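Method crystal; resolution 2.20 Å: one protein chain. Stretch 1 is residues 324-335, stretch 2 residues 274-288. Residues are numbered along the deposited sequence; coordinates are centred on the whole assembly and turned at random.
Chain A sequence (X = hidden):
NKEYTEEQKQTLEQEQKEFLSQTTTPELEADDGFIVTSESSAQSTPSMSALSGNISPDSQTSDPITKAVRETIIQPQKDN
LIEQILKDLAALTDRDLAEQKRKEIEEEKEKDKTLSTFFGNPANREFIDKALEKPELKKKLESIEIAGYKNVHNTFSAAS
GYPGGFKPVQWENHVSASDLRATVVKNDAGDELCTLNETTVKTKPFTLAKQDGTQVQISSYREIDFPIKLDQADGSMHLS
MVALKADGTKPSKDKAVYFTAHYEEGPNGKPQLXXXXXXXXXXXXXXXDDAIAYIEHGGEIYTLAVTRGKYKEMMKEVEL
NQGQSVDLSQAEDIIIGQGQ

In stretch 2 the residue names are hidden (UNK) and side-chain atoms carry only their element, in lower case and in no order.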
# COMPACT_ATOMS: atom_id res chain seq x y z
N GLN A 324 -7.52 9.35 0.83
CA GLN A 324 -6.57 9.94 1.76
C GLN A 324 -5.12 9.52 1.54
O GLN A 324 -4.22 10.10 2.14
CB GLN A 324 -7.00 9.62 3.18
CG GLN A 324 -8.34 10.26 3.54
CD GLN A 324 -8.79 9.83 4.91
OE1 GLN A 324 -8.03 9.25 5.70
NE2 GLN A 324 -10.04 10.04 5.20
N SER A 325 -4.90 8.51 0.68
CA SER A 325 -3.55 8.03 0.40
C SER A 325 -2.65 9.14 -0.08
O SER A 325 -3.06 10.01 -0.87
CB SER A 325 -3.58 6.94 -0.67
OG SER A 325 -4.06 5.74 -0.10
N VAL A 326 -1.42 9.13 0.43
CA VAL A 326 -0.39 10.07 -0.02
C VAL A 326 0.74 9.21 -0.62
O VAL A 326 0.94 8.06 -0.19
CB VAL A 326 0.04 11.09 1.07
CG1 VAL A 326 -1.12 12.04 1.36
CG2 VAL A 326 0.48 10.39 2.34
N ASP A 327 1.41 9.73 -1.64
CA ASP A 327 2.38 8.97 -2.43
C ASP A 327 3.51 8.32 -1.59
O ASP A 327 3.64 7.08 -1.62
CB ASP A 327 2.92 9.80 -3.60
CG ASP A 327 3.73 8.96 -4.55
OD1 ASP A 327 4.78 8.46 -4.13
OD2 ASP A 327 3.26 8.71 -5.66
N LEU A 328 4.30 9.11 -0.89
CA LEU A 328 5.40 8.61 -0.02
C LEU A 328 6.25 7.47 -0.66
O LEU A 328 6.46 6.42 -0.04
CB LEU A 328 4.87 8.20 1.39
CG LEU A 328 4.04 9.22 2.18
CD1 LEU A 328 3.63 8.65 3.54
CD2 LEU A 328 4.83 10.54 2.38
N SER A 329 6.70 7.67 -1.90
CA SER A 329 7.47 6.66 -2.62
C SER A 329 8.69 7.22 -3.33
O SER A 329 8.75 8.42 -3.60
CB SER A 329 6.59 5.86 -3.58
OG SER A 329 6.40 6.58 -4.78
N GLN A 330 9.69 6.38 -3.58
CA GLN A 330 10.92 6.82 -4.23
C GLN A 330 11.44 5.71 -5.15
O GLN A 330 11.57 4.56 -4.73
CB GLN A 330 12.03 7.17 -3.20
CG GLN A 330 11.68 8.21 -2.11
CD GLN A 330 11.06 7.62 -0.85
OE1 GLN A 330 11.61 6.71 -0.21
NE2 GLN A 330 9.91 8.16 -0.43
N ALA A 331 11.77 6.07 -6.39
CA ALA A 331 12.41 5.15 -7.33
C ALA A 331 13.86 5.03 -6.85
O ALA A 331 14.47 6.01 -6.42
CB ALA A 331 12.36 5.70 -8.73
N GLU A 332 14.38 3.80 -6.83
CA GLU A 332 15.73 3.55 -6.36
C GLU A 332 16.52 2.86 -7.43
O GLU A 332 15.95 2.31 -8.37
CB GLU A 332 15.72 2.69 -5.07
CG GLU A 332 15.13 3.37 -3.85
CD GLU A 332 15.87 4.56 -3.27
OE1 GLU A 332 16.98 4.88 -3.75
OE2 GLU A 332 15.34 5.19 -2.33
N ASP A 333 17.84 2.90 -7.29
CA ASP A 333 18.78 2.31 -8.24
C ASP A 333 18.84 0.78 -8.11
O ASP A 333 18.72 0.24 -7.01
CB ASP A 333 20.16 2.91 -8.01
CG ASP A 333 21.02 2.95 -9.24
OD1 ASP A 333 20.47 2.79 -10.36
OD2 ASP A 333 22.24 3.17 -9.10
N ILE A 334 19.00 0.09 -9.23
CA ILE A 334 19.13 -1.37 -9.25
C ILE A 334 20.14 -1.79 -10.31
O ILE A 334 20.47 -1.00 -11.19
CB ILE A 334 17.79 -2.14 -9.40
CG1 ILE A 334 17.11 -1.87 -10.77
CG2 ILE A 334 16.83 -1.91 -8.22
CD1 ILE A 334 16.09 -3.05 -11.17
N ILE A 335 20.60 -3.05 -10.23
CA ILE A 335 21.47 -3.69 -11.20
C ILE A 335 20.65 -4.82 -11.80
O ILE A 335 20.22 -5.71 -11.08
CB ILE A 335 22.77 -4.22 -10.57
CG1 ILE A 335 23.44 -3.14 -9.66
CG2 ILE A 335 23.72 -4.73 -11.66
CD1 ILE A 335 24.59 -3.66 -8.71
N UNK A 274 -11.29 3.69 -4.24
CA UNK A 274 -11.34 4.79 -3.26
C UNK A 274 -10.06 4.95 -2.47
O UNK A 274 -9.78 6.03 -1.94
c UNK A 274 -13.92 4.46 -2.93
c UNK A 274 -12.52 4.54 -2.26
c UNK A 274 -14.46 5.82 -3.33
c UNK A 274 -15.78 5.71 -4.05
n UNK A 274 -16.27 7.05 -4.47
N UNK A 275 -9.33 3.85 -2.31
CA UNK A 275 -8.15 3.88 -1.45
C UNK A 275 -7.24 2.73 -1.74
O UNK A 275 -7.67 1.69 -2.24
o UNK A 275 -8.45 6.74 1.30
c UNK A 275 -8.64 3.76 0.02
o UNK A 275 -6.60 6.33 0.19
c UNK A 275 -7.78 4.46 1.05
c UNK A 275 -7.60 5.95 0.84
N UNK A 276 -5.97 2.93 -1.42
CA UNK A 276 -4.92 1.91 -1.45
C UNK A 276 -4.09 2.10 -0.19
O UNK A 276 -4.20 3.14 0.47
c UNK A 276 -2.07 3.20 -3.96
c UNK A 276 -4.86 1.63 -4.01
c UNK A 276 -3.18 3.24 -2.84
c UNK A 276 -4.04 1.92 -2.74
N UNK A 277 -3.27 1.11 0.14
CA UNK A 277 -2.31 1.25 1.24
C UNK A 277 -1.16 0.32 1.02
O UNK A 277 -1.28 -0.67 0.29
c UNK A 277 -2.97 0.98 2.61
o UNK A 277 -2.95 -0.39 2.97
N UNK A 278 -0.06 0.59 1.70
CA UNK A 278 1.13 -0.25 1.70
C UNK A 278 2.02 0.17 2.84
O UNK A 278 1.87 1.29 3.35
o UNK A 278 2.66 1.06 0.31
c UNK A 278 1.86 -0.11 0.36
N UNK A 279 3.04 -0.65 3.20
CA UNK A 279 4.08 -0.15 4.11
C UNK A 279 4.76 1.08 3.47
O UNK A 279 4.84 1.15 2.23
c UNK A 279 3.39 -1.99 2.69
c UNK A 279 5.09 -1.31 4.19
c UNK A 279 4.39 -2.46 3.67
N UNK A 280 5.23 2.03 4.29
CA UNK A 280 5.85 3.27 3.83
C UNK A 280 7.23 3.51 4.49
O UNK A 280 7.41 3.10 5.63
c UNK A 280 4.92 4.50 4.07
c UNK A 280 2.69 4.83 0.86
c UNK A 280 3.91 4.55 1.70
n UNK A 280 1.82 3.63 0.70
c UNK A 280 3.64 4.53 3.22
N UNK A 281 8.18 4.21 3.83
CA UNK A 281 8.12 4.72 2.44
C UNK A 281 8.18 3.53 1.45
O UNK A 281 8.82 2.51 1.73
c UNK A 281 9.51 4.47 4.44
c UNK A 281 10.35 4.98 3.28
c UNK A 281 9.37 5.62 2.35
N UNK A 282 7.49 3.65 0.34
CA UNK A 282 7.49 2.62 -0.69
C UNK A 282 8.67 2.87 -1.68
O UNK A 282 8.89 4.01 -2.07
c UNK A 282 4.50 1.74 -3.06
c UNK A 282 6.14 2.66 -1.44
c UNK A 282 5.81 0.17 -1.67
c UNK A 282 5.83 1.52 -2.40
N UNK A 283 9.42 1.83 -2.03
CA UNK A 283 10.50 2.00 -3.02
C UNK A 283 10.09 1.31 -4.33
O UNK A 283 9.24 0.42 -4.31
c UNK A 283 11.85 1.40 -2.52
c UNK A 283 12.33 1.82 -1.12
n UNK A 283 13.88 5.08 0.04
c UNK A 283 13.48 3.65 0.13
c UNK A 283 12.63 3.29 -1.05
N UNK A 284 10.74 1.67 -5.43
CA UNK A 284 10.56 1.06 -6.73
C UNK A 284 11.92 0.65 -7.22
O UNK A 284 12.90 1.41 -7.10
c UNK A 284 6.14 1.18 -7.26
c UNK A 284 5.70 2.29 -6.57
c UNK A 284 6.57 3.32 -6.28
c UNK A 284 7.92 3.22 -6.65
c UNK A 284 7.48 1.10 -7.66
c UNK A 284 9.84 2.00 -7.74
c UNK A 284 8.38 2.12 -7.37
N UNK A 285 12.00 -0.58 -7.73
CA UNK A 285 13.22 -1.18 -8.24
C UNK A 285 13.47 -0.67 -9.67
O UNK A 285 13.17 -1.35 -10.64
c UNK A 285 13.10 -2.70 -8.19
N UNK A 286 14.01 0.54 -9.78
CA UNK A 286 14.25 1.18 -11.09
C UNK A 286 13.34 2.39 -11.25
O UNK A 286 12.55 2.70 -10.35
N UNK A 287 13.45 3.08 -12.38
CA UNK A 287 12.79 4.35 -12.74
C UNK A 287 11.60 4.20 -13.69
O UNK A 287 10.74 5.09 -13.74
c UNK A 287 13.37 6.74 -13.49
o UNK A 287 15.06 5.25 -12.65
c UNK A 287 13.85 5.30 -13.40
N UNK A 288 11.57 3.12 -14.45
CA UNK A 288 10.51 2.88 -15.43
C UNK A 288 9.19 2.50 -14.81
O UNK A 288 9.11 2.22 -13.61

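Position 274 carries four carbons in a row ending in nitrogen, and the chain leads away from stretch 1: Lys274, a long polar residue that plays no part here. At 275, three carbons end in two oxygens. One oxygen lies 2.8 Å from the backbone N of Gln324, the other 2.8 Å from the backbone N of Ser325. The two oxygens show a carboxylate, and the three-carbon length makes it Glu275 rather than an aspartate; it suits the two neighbouring backbone N-H groups, one for each oxygen. Position 276 has four carbons forked at the first, one arm two carbons long, and its backbone O lies 2.7 Å from Ser325 OG. This is Ile276, an apolar side chain in a buried place.

Positions 277 and 278 each show one carbon and one oxygen and do not touch stretch 1; they are Ser277 and Ser278. At 279 three carbons close onto the backbone N, giving Pro279, also out of reach. Position 280 has four carbons ending in nitrogen; its carbons come within 3.8 Å of Leu328 CB and 3.5 Å of Asp327 O. This is Lys280, whose NZ donates to Ser278 OG (2.7 Å), so the aliphatic chain packs while the amine stays bonded.

At 281 another ring closes onto N, after a cis peptide bond, and the CA approaches Leu328 O at 3.4 Å: Pro281. Position 282 has four carbons, forked at the second, and its CB lies 3.9 Å from Ser329 CB; this is Leu282, apolar and buried. At 283, four carbons end in a nitrogen lying 2.8 Å from both Gln330 OE1 and Glu332 OE2. Lys283 fits, its amine donating to the amide oxygen and forming a salt bridge with the carboxylate.

Position 284 is one carbon and a six-carbon ring with Ser329 OG at its edge: Phe284, buried on the sheet face shared with Leu282, Ser329 and Ala331. At 285 a lone CB meets Ile334 CG2 at 3.8 Å, a small apolar contact that suits Ala285. Position 286 has no side chain: Gly286. With phi/psi of 113/180, a CB would jam against the preceding carbonyl O. At 287 one carbon carries an oxygen and a carbon, and the CA lies 4.3 Å from Ala331 CB: Thr287, exposed, with no hydrogen bond to stretch 1. Position 288, again bare, is Gly288, beyond contact.

The contact is chiefly a parallel strand pairing. Leu282 N donates to Leu328 O (3.0 Å), Gln330 N to Leu282 O (2.9 Å), Phe284 N to Gln330 O (3.1 Å), Glu332 N to Phe284 O (2.8 Å) and Gly286 N to Glu332 O (3.0 Å). Lys283 reinforces this ladder on the face it shares with Gln330 and Glu332, while Glu275 separately anchors the start of stretch 1.

Stretch 2 (274-288) KEISSPKPLKFAGTG
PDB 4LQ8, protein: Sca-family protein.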